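Local coordinates for phosphate-binding protein PstS 2 (Streptococcus pneumoniae, PDB 4H1X), which probably serves as the solute-binding component of the PstSACB ABC transporter, which imports phosphate, at residues F26-I32 against L250-S255; E84-V88 against E99-Q103; D120-I125 against L173-Y177. Where two conformers were deposited one is given. Residue numbers count along the deposited sequence, not the author numbering.

Contact 1. Residues F26-I32 against L250-S255; sequences FTEITGI and LADVFS
Two helix ends pack against each other here, the last turn of helix 21-30 and the last turn of helix 247-254, joining parts of one lobe that are far apart in sequence. The short axes of 26-30 and 250-254 run 10.6 Å apart at an angle of 135° (signed crossing -135°), and the CA atoms come nearest at Thr-30 and Ala-251, 5.7 Å. Phe-26, chi1 t, points its ring edge at the face of Phe-254 (chi1 m) in a T-shaped stack, with centroids 4.7 Å apart, planes at 67° and Phe-26 CE2 3.5 Å from Phe-254 CG. Leu-250 CD2 lies 4.1 Å from Phe-26 CE1 and 3.8 Å from Thr-30 CG2. A Schellman motif ends the first helix: Gly-31, at phi/psi 83/14, turns the chain so that Ile-32 reaches across the interface. Ile-32 CD1 sits 3.5 Å from Phe-254 CB, and Ile-32 CG1 4.3 Å from Ala-251 CB. Within the segments, Thr-30 OG1 bonds to Phe-26 O and Ser-255 OG to Ala-251 O, each 2.8 Å. Beyond the pair, Phe-26 stacks on Tyr-70, and Phe-26 and Leu-250 rest on Val-234 of strand 223-236.

Contact 2. Residues E84-V88 against E99-Q103; sequences EIDGV and EYPLQ
A tight type I' turn, Ile-85 to Val-88, leaves strand 81-85 and packs on the irregular segment 99-103 that leads into strand 103-110. Asp-86 (59/39) and Gly-87 (69/8) fill the turn's central positions; Val-88 N to Ile-85 O and Ile-85 N to Val-88 O, both 3.0 Å, close it as in a two-residue beta hairpin. The CA atoms are nearest at Val-88 and Tyr-100, 5.9 Å. Ile-85, chi1 m with chi2 between wells at 96°, sends CD1 to 3.3 Å from Tyr-100 OH and 3.7 Å from Leu-102 CD1, while Ile-85 CG2 lies 3.9 Å from Pro-101 CG. Val-88, chi1 t, places CG1 4.0 Å from Tyr-100 CB and 3.9 Å from Glu-99 CB. Chi1 t in Tyr-100 carries the ring past Val-88 and Ile-85, Tyr-100 CD1 3.7 Å from Val-88 O, and its hydroxyl bonds to Ile-232 O. Leu-102 (-85/83) centres an inverse gamma turn. Gln-103, chi1 p, folds NE2 back to Tyr-100 O at 2.8 Å. Asp-86 OD1 accepts a hydrogen bond from Met-247 N. These polar atoms are thus paired without bridging the segments, which apolar packing holds together.

Contact 3. Residues D120-I125 against L173-Y177; sequences DFISFI and LAEAY
Tyr-177 of helix 164-180 is the centre of this buried helix-to-helix contact, wedged between Phe-124 and Phe-121 of helix 116-126. The segments 120-125 and 173-177 are helical throughout and cross steeply, their short axes 10.5 Å apart at 104°; CA pairs Phe-124 with Tyr-177 and Ile-125 with Leu-173 are nearest, each 6.9 Å. All three aromatic residues adopt chi1 t. Phe-121 turns its ring edge to the face of Tyr-177 (centroids 5.0 Å, planes at 68°), with Phe-121 CD1 3.5 Å from Tyr-177 CG. Tyr-177 in turn directs its edge at the face of Phe-124 in an offset T-shaped pair, centroids 5.7 Å apart and planes at 69°, and Phe-124 CB lies 3.5 Å from Tyr-177 CD1. This aromatic cluster joins two helices of one lobe of the periplasmic-binding-protein fold, and Phe-121 and Tyr-177 also rest on Ile-186 of strand 183-190. Tyr-177 OH donates a short hydrogen bond of 2.5 Å to Asp-120 OD2, and OD2 is also hydrogen-bonded to Tyr-149 OH; the Tyr-149 ring packs edge-to-face with Phe-124. Phe-124 CZ meets Ala-176 CB at 3.6 Å, and Phe-124 CE2 lies 3.7 Å from Leu-173 O. Leu-173, chi1 m and chi2 t, extends CD1 to 4.2 Å from Ile-125 CG1, and both side chains touch Ile-227 of strand 223-236.

From the N terminus, residues 26-32 open the longest loop, which closes only at 250-255 near the end of the chain; contacts 2 and 3 both nest inside it. Contact 2 closes first, joining 84-88 to 99-103 and closing a loop of ten residues that holds helix 92-96, and contact 3 follows in series, joining 120-125 to 173-177. Contacts 1 and 2 share a lobe: their centres are 13 Å apart and they touch, Ile-29 CD1 at 3.5 Å from Gln-103 O and Leu-250 CD2 at 3.7 Å from Leu-102 CD1. Contact 3 ties helices of the other lobe, its nearest atoms about 17 Å from contact 2 and 20 Å from contact 1. Strands 103-110 and 223-236 run between the lobes.

Contact 1. Residues F26-I32 against L250-S255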
loop_
_atom_site.group_PDB
_atom_site.type_symbol
_atom_site.label_atom_id
_atom_site.label_comp_id
_atom_site.label_asym_id
_atom_site.label_seq_id
_atom_site.Cartn_x
_atom_site.Cartn_y
_atom_site.Cartn_z
ATOM N N PHE A 26 1.557 -8.084 0.943
ATOM C CA PHE A 26 1.536 -9.224 0.030
ATOM C C PHE A 26 1.354 -10.542 0.779
ATOM O O PHE A 26 0.468 -11.315 0.438
ATOM C CB PHE A 26 2.822 -9.279 -0.823
ATOM C CG PHE A 26 2.815 -10.447 -1.785
ATOM C CD1 PHE A 26 2.111 -10.379 -2.986
ATOM C CD2 PHE A 26 3.499 -11.624 -1.483
ATOM C CE1 PHE A 26 2.106 -11.464 -3.882
ATOM C CE2 PHE A 26 3.476 -12.715 -2.367
ATOM C CZ PHE A 26 2.763 -12.634 -3.551
ATOM N N THR A 27 2.192 -10.802 1.785
ATOM C CA THR A 27 2.129 -12.055 2.530
ATOM C C THR A 27 0.816 -12.172 3.325
ATOM O O THR A 27 0.283 -13.272 3.421
ATOM C CB THR A 27 3.361 -12.239 3.423
ATOM O OG1 THR A 27 3.418 -11.174 4.363
ATOM C CG2 THR A 27 4.678 -12.332 2.607
ATOM N N GLU A 28 0.281 -11.052 3.849
ATOM C CA GLU A 28 -1.013 -11.088 4.557
ATOM C C GLU A 28 -2.162 -11.431 3.571
ATOM O O GLU A 28 -2.944 -12.350 3.828
ATOM C CB GLU A 28 -1.292 -9.751 5.270
ATOM C CG GLU A 28 -2.633 -9.682 5.997
ATOM C CD GLU A 28 -2.897 -10.760 7.033
ATOM O OE1 GLU A 28 -2.000 -11.025 7.869
ATOM O OE2 GLU A 28 -4.012 -11.332 7.015
ATOM N N ILE A 29 -2.260 -10.681 2.464
ATOM C CA ILE A 29 -3.330 -10.856 1.472
ATOM C C ILE A 29 -3.333 -12.279 0.851
ATOM O O ILE A 29 -4.409 -12.870 0.702
ATOM C CB ILE A 29 -3.281 -9.743 0.372
ATOM C CG1 ILE A 29 -3.496 -8.336 0.996
ATOM C CG2 ILE A 29 -4.346 -9.999 -0.721
ATOM C CD1 ILE A 29 -2.975 -7.161 0.115
ATOM N N THR A 30 -2.158 -12.825 0.495
ATOM C CA THR A 30 -2.061 -14.171 -0.101
ATOM C C THR A 30 -2.210 -15.309 0.946
ATOM O O THR A 30 -2.342 -16.473 0.560
ATOM C CB THR A 30 -0.712 -14.331 -0.839
ATOM O OG1 THR A 30 0.328 -14.090 0.100
ATOM C CG2 THR A 30 -0.586 -13.416 -2.055
ATOM N N GLY A 31 -2.138 -14.973 2.235
ATOM C CA GLY A 31 -2.239 -15.944 3.321
ATOM C C GLY A 31 -0.951 -16.678 3.654
ATOM O O GLY A 31 -0.982 -17.698 4.359
ATOM N N ILE A 32 0.197 -16.156 3.140
ATOM C CA ILE A 32 1.537 -16.703 3.371
ATOM C C ILE A 32 1.953 -16.361 4.804
ATOM O O ILE A 32 2.726 -17.101 5.404
ATOM C CB ILE A 32 2.524 -16.157 2.294
ATOM C CG1 ILE A 32 2.304 -16.875 0.947
ATOM C CG2 ILE A 32 3.998 -16.250 2.720
ATOM C CD1 ILE A 32 2.781 -16.089 -0.231
ATOM N N LEU A 250 -0.521 -18.577 -6.706
ATOM C CA LEU A 250 0.273 -17.445 -6.239
ATOM C C LEU A 250 0.894 -17.739 -4.876
ATOM O O LEU A 250 2.108 -17.572 -4.703
ATOM C CB LEU A 250 -0.571 -16.149 -6.170
ATOM C CG LEU A 250 0.213 -14.861 -5.873
ATOM C CD1 LEU A 250 1.363 -14.652 -6.894
ATOM C CD2 LEU A 250 -0.716 -13.661 -5.851
ATOM N N ALA A 251 0.067 -18.193 -3.921
ATOM C CA ALA A 251 0.558 -18.519 -2.586
ATOM C C ALA A 251 1.527 -19.716 -2.641
ATOM O O ALA A 251 2.566 -19.676 -1.980
ATOM C CB ALA A 251 -0.595 -18.795 -1.646
ATOM N N ASP A 252 1.233 -20.730 -3.502
ATOM C CA ASP A 252 2.097 -21.900 -3.711
ATOM C C ASP A 252 3.489 -21.486 -4.216
ATOM O O ASP A 252 4.500 -22.008 -3.738
ATOM C CB ASP A 252 1.463 -22.872 -4.706
ATOM C CG ASP A 252 0.369 -23.756 -4.136
ATOM O OD1 ASP A 252 0.040 -23.602 -2.931
ATOM O OD2 ASP A 252 -0.166 -24.604 -4.900
ATOM N N VAL A 253 3.533 -20.541 -5.169
ATOM C CA VAL A 253 4.798 -20.068 -5.732
ATOM C C VAL A 253 5.611 -19.301 -4.662
ATOM O O VAL A 253 6.787 -19.628 -4.445
ATOM C CB VAL A 253 4.567 -19.223 -7.023
ATOM C CG1 VAL A 253 5.849 -18.515 -7.462
ATOM C CG2 VAL A 253 4.039 -20.105 -8.171
ATOM N N PHE A 254 4.994 -18.304 -4.009
ATOM C CA PHE A 254 5.734 -17.464 -3.064
ATOM C C PHE A 254 6.083 -18.187 -1.754
ATOM O O PHE A 254 7.045 -17.772 -1.108
ATOM C CB PHE A 254 5.038 -16.124 -2.841
ATOM C CG PHE A 254 5.393 -15.157 -3.952
ATOM C CD1 PHE A 254 6.533 -14.356 -3.862
ATOM C CD2 PHE A 254 4.661 -15.128 -5.136
ATOM C CE1 PHE A 254 6.894 -13.495 -4.902
ATOM C CE2 PHE A 254 5.020 -14.256 -6.175
ATOM C CZ PHE A 254 6.123 -13.427 -6.038
ATOM N N SER A 255 5.375 -19.294 -1.405
ATOM C CA SER A 255 5.706 -20.123 -0.233
ATOM C C SER A 255 6.680 -21.261 -0.610
ATOM O O SER A 255 7.072 -22.042 0.260
ATOM C CB SER A 255 4.445 -20.726 0.396
ATOM O OG SER A 255 3.867 -21.659 -0.511
#

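Contact 2. Residues E84-V88 against E99-Q103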
loop_
_atom_site.group_PDB
_atom_site.type_symbol
_atom_site.label_atom_id
_atom_site.label_comp_id
_atom_site.label_asym_id
_atom_site.label_seq_id
_atom_site.Cartn_x
_atom_site.Cartn_y
_atom_site.Cartn_z
ATOM N N GLU A 84 -2.007 -11.813 -14.632
ATOM C CA GLU A 84 -3.404 -11.652 -14.258
ATOM C C GLU A 84 -3.611 -12.555 -13.030
ATOM O O GLU A 84 -2.965 -13.607 -12.943
ATOM C CB GLU A 84 -4.330 -12.024 -15.437
ATOM C CG GLU A 84 -4.168 -11.061 -16.609
ATOM C CD GLU A 84 -5.119 -11.279 -17.770
ATOM O OE1 GLU A 84 -5.795 -12.334 -17.804
ATOM O OE2 GLU A 84 -5.176 -10.396 -18.656
ATOM N N ILE A 85 -4.449 -12.140 -12.071
ATOM C CA ILE A 85 -4.710 -12.961 -10.882
ATOM C C ILE A 85 -6.189 -13.311 -10.890
ATOM O O ILE A 85 -7.039 -12.412 -10.920
ATOM C CB ILE A 85 -4.234 -12.300 -9.563
ATOM C CG1 ILE A 85 -2.701 -12.287 -9.491
ATOM C CG2 ILE A 85 -4.798 -13.035 -8.343
ATOM C CD1 ILE A 85 -2.097 -11.070 -9.925
ATOM N N ASP A 86 -6.490 -14.626 -10.928
ATOM C CA ASP A 86 -7.870 -15.145 -11.025
ATOM C C ASP A 86 -8.526 -14.616 -12.312
ATOM O O ASP A 86 -9.698 -14.225 -12.306
ATOM C CB ASP A 86 -8.720 -14.760 -9.796
ATOM C CG ASP A 86 -8.295 -15.307 -8.446
ATOM O OD1 ASP A 86 -7.831 -16.476 -8.388
ATOM O OD2 ASP A 86 -8.535 -14.610 -7.431
ATOM N N GLY A 87 -7.737 -14.561 -13.385
ATOM C CA GLY A 87 -8.157 -14.060 -14.690
ATOM C C GLY A 87 -8.425 -12.565 -14.778
ATOM O O GLY A 87 -8.901 -12.104 -15.827
ATOM N N VAL A 88 -8.087 -11.783 -13.700
ATOM C CA VAL A 88 -8.287 -10.314 -13.618
ATOM C C VAL A 88 -6.964 -9.560 -13.838
ATOM O O VAL A 88 -5.991 -9.767 -13.104
ATOM C CB VAL A 88 -8.929 -9.879 -12.263
ATOM C CG1 VAL A 88 -9.145 -8.364 -12.193
ATOM C CG2 VAL A 88 -10.240 -10.626 -11.987
ATOM N N GLU A 99 -12.532 -6.101 -8.324
ATOM C CA GLU A 99 -12.292 -7.362 -9.040
ATOM C C GLU A 99 -10.870 -7.865 -8.805
ATOM O O GLU A 99 -10.645 -9.078 -8.739
ATOM C CB GLU A 99 -12.484 -7.179 -10.542
ATOM C CG GLU A 99 -13.908 -7.198 -11.059
ATOM C CD GLU A 99 -13.878 -7.178 -12.575
ATOM O OE1 GLU A 99 -13.859 -6.065 -13.150
ATOM O OE2 GLU A 99 -13.731 -8.267 -13.177
ATOM N N TYR A 100 -9.905 -6.936 -8.747
ATOM C CA TYR A 100 -8.492 -7.276 -8.555
ATOM C C TYR A 100 -8.216 -7.429 -7.045
ATOM O O TYR A 100 -8.384 -6.476 -6.293
ATOM C CB TYR A 100 -7.592 -6.236 -9.232
ATOM C CG TYR A 100 -6.148 -6.658 -9.206
ATOM C CD1 TYR A 100 -5.670 -7.627 -10.083
ATOM C CD2 TYR A 100 -5.261 -6.114 -8.279
ATOM C CE1 TYR A 100 -4.339 -8.038 -10.051
ATOM C CE2 TYR A 100 -3.922 -6.494 -8.255
ATOM C CZ TYR A 100 -3.465 -7.465 -9.135
ATOM O OH TYR A 100 -2.139 -7.830 -9.109
ATOM N N PRO A 101 -7.845 -8.641 -6.580
ATOM C CA PRO A 101 -7.761 -8.891 -5.129
ATOM C C PRO A 101 -6.495 -8.443 -4.382
ATOM O O PRO A 101 -6.580 -8.268 -3.158
ATOM C CB PRO A 101 -7.911 -10.411 -5.039
ATOM C CG PRO A 101 -7.315 -10.911 -6.293
ATOM C CD PRO A 101 -7.614 -9.884 -7.353
ATOM N N LEU A 102 -5.353 -8.271 -5.070
ATOM C CA LEU A 102 -4.112 -7.848 -4.404
ATOM C C LEU A 102 -4.091 -6.347 -4.284
ATOM O O LEU A 102 -3.538 -5.637 -5.135
ATOM C CB LEU A 102 -2.859 -8.338 -5.129
ATOM C CG LEU A 102 -2.756 -9.824 -5.399
ATOM C CD1 LEU A 102 -1.635 -10.082 -6.359
ATOM C CD2 LEU A 102 -2.543 -10.604 -4.117
ATOM N N GLN A 103 -4.760 -5.855 -3.255
ATOM C CA GLN A 103 -4.853 -4.419 -3.004
ATOM C C GLN A 103 -5.136 -4.198 -1.546
ATOM O O GLN A 103 -5.633 -5.095 -0.835
ATOM C CB GLN A 103 -5.972 -3.780 -3.859
ATOM C CG GLN A 103 -7.374 -4.349 -3.558
ATOM C CD GLN A 103 -8.467 -3.510 -4.146
ATOM O OE1 GLN A 103 -8.791 -2.415 -3.652
ATOM N NE2 GLN A 103 -9.032 -3.983 -5.240
#

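Contact 3. Residues D120-I125 against L173-Y177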
loop_
_atom_site.group_PDB
_atom_site.type_symbol
_atom_site.label_atom_id
_atom_site.label_comp_id
_atom_site.label_asym_id
_atom_site.label_seq_id
_atom_site.Cartn_x
_atom_site.Cartn_y
_atom_site.Cartn_z
ATOM N N ASP A 120 -8.972 20.997 8.526
ATOM C CA ASP A 120 -8.625 21.750 7.310
ATOM C C ASP A 120 -7.675 20.907 6.430
ATOM O O ASP A 120 -7.807 20.893 5.203
ATOM C CB ASP A 120 -7.995 23.098 7.660
ATOM C CG ASP A 120 -7.800 23.973 6.434
ATOM O OD1 ASP A 120 -8.815 24.420 5.858
ATOM O OD2 ASP A 120 -6.651 24.084 5.967
ATOM N N PHE A 121 -6.730 20.203 7.068
ATOM C CA PHE A 121 -5.803 19.322 6.345
ATOM C C PHE A 121 -6.591 18.170 5.658
ATOM O O PHE A 121 -6.328 17.877 4.485
ATOM C CB PHE A 121 -4.720 18.781 7.278
ATOM C CG PHE A 121 -3.670 17.918 6.606
ATOM C CD1 PHE A 121 -3.080 18.312 5.408
ATOM C CD2 PHE A 121 -3.277 16.712 7.168
ATOM C CE1 PHE A 121 -2.077 17.527 4.808
ATOM C CE2 PHE A 121 -2.277 15.932 6.566
ATOM C CZ PHE A 121 -1.711 16.331 5.377
ATOM N N ILE A 122 -7.586 17.562 6.357
ATOM C CA ILE A 122 -8.455 16.503 5.804
ATOM C C ILE A 122 -9.202 17.058 4.584
ATOM O O ILE A 122 -9.340 16.374 3.572
ATOM C CB ILE A 122 -9.451 15.948 6.886
ATOM C CG1 ILE A 122 -8.738 15.249 8.069
ATOM C CG2 ILE A 122 -10.566 15.068 6.291
ATOM C CD1 ILE A 122 -7.760 14.190 7.753
ATOM N N SER A 123 -9.705 18.318 4.694
ATOM C CA SER A 123 -10.435 18.968 3.592
ATOM C C SER A 123 -9.515 19.077 2.372
ATOM O O SER A 123 -9.932 18.807 1.245
ATOM C CB SER A 123 -10.968 20.335 4.014
ATOM O OG SER A 123 -11.909 20.205 5.070
ATOM N N PHE A 124 -8.247 19.434 2.607
ATOM C CA PHE A 124 -7.256 19.526 1.515
ATOM C C PHE A 124 -7.062 18.148 0.877
ATOM O O PHE A 124 -7.050 18.031 -0.334
ATOM C CB PHE A 124 -5.910 20.040 2.056
ATOM C CG PHE A 124 -4.857 20.050 0.963
ATOM C CD1 PHE A 124 -4.841 21.059 -0.003
ATOM C CD2 PHE A 124 -3.964 18.987 0.823
ATOM C CE1 PHE A 124 -3.900 21.056 -1.027
ATOM C CE2 PHE A 124 -3.053 18.958 -0.243
ATOM C CZ PHE A 124 -3.028 19.995 -1.158
ATOM N N ILE A 125 -6.900 17.108 1.693
ATOM C CA ILE A 125 -6.718 15.743 1.185
ATOM C C ILE A 125 -7.935 15.316 0.330
ATOM O O ILE A 125 -7.763 14.653 -0.705
ATOM C CB ILE A 125 -6.485 14.764 2.345
ATOM C CG1 ILE A 125 -5.118 15.025 3.038
ATOM C CG2 ILE A 125 -6.572 13.294 1.835
ATOM C CD1 ILE A 125 -4.922 14.214 4.408
ATOM N N LEU A 173 1.416 14.867 0.475
ATOM C CA LEU A 173 0.200 15.628 0.821
ATOM C C LEU A 173 0.549 16.783 1.751
ATOM O O LEU A 173 0.077 17.900 1.502
ATOM C CB LEU A 173 -0.868 14.726 1.424
ATOM C CG LEU A 173 -1.545 13.765 0.414
ATOM C CD1 LEU A 173 -2.255 12.620 1.128
ATOM C CD2 LEU A 173 -2.559 14.518 -0.524
ATOM N N ALA A 174 1.436 16.546 2.746
ATOM C CA ALA A 174 1.911 17.600 3.642
ATOM C C ALA A 174 2.650 18.691 2.853
ATOM O O ALA A 174 2.411 19.870 3.111
ATOM C CB ALA A 174 2.820 17.018 4.706
ATOM N N GLU A 175 3.495 18.313 1.859
ATOM C CA GLU A 175 4.238 19.302 1.047
ATOM C C GLU A 175 3.279 20.224 0.313
ATOM O O GLU A 175 3.467 21.451 0.320
ATOM C CB GLU A 175 5.116 18.594 -0.005
ATOM C CG GLU A 175 6.317 17.832 0.508
ATOM C CD GLU A 175 7.030 17.093 -0.611
ATOM O OE1 GLU A 175 6.476 16.998 -1.730
ATOM O OE2 GLU A 175 8.158 16.617 -0.368
ATOM N N ALA A 176 2.264 19.628 -0.357
ATOM C CA ALA A 176 1.294 20.407 -1.146
ATOM C C ALA A 176 0.461 21.305 -0.229
ATOM O O ALA A 176 0.214 22.455 -0.576
ATOM C CB ALA A 176 0.396 19.475 -1.958
ATOM N N TYR A 177 0.090 20.802 0.966
ATOM C CA TYR A 177 -0.681 21.582 1.928
ATOM C C TYR A 177 0.127 22.773 2.465
ATOM O O TYR A 177 -0.421 23.870 2.576
ATOM C CB TYR A 177 -1.147 20.702 3.092
ATOM C CG TYR A 177 -2.019 21.433 4.096
ATOM C CD1 TYR A 177 -3.371 21.651 3.846
ATOM C CD2 TYR A 177 -1.507 21.839 5.328
ATOM C CE1 TYR A 177 -4.199 22.237 4.807
ATOM C CE2 TYR A 177 -2.314 22.462 6.277
ATOM C CZ TYR A 177 -3.662 22.642 6.017
ATOM O OH TYR A 177 -4.456 23.261 6.943
#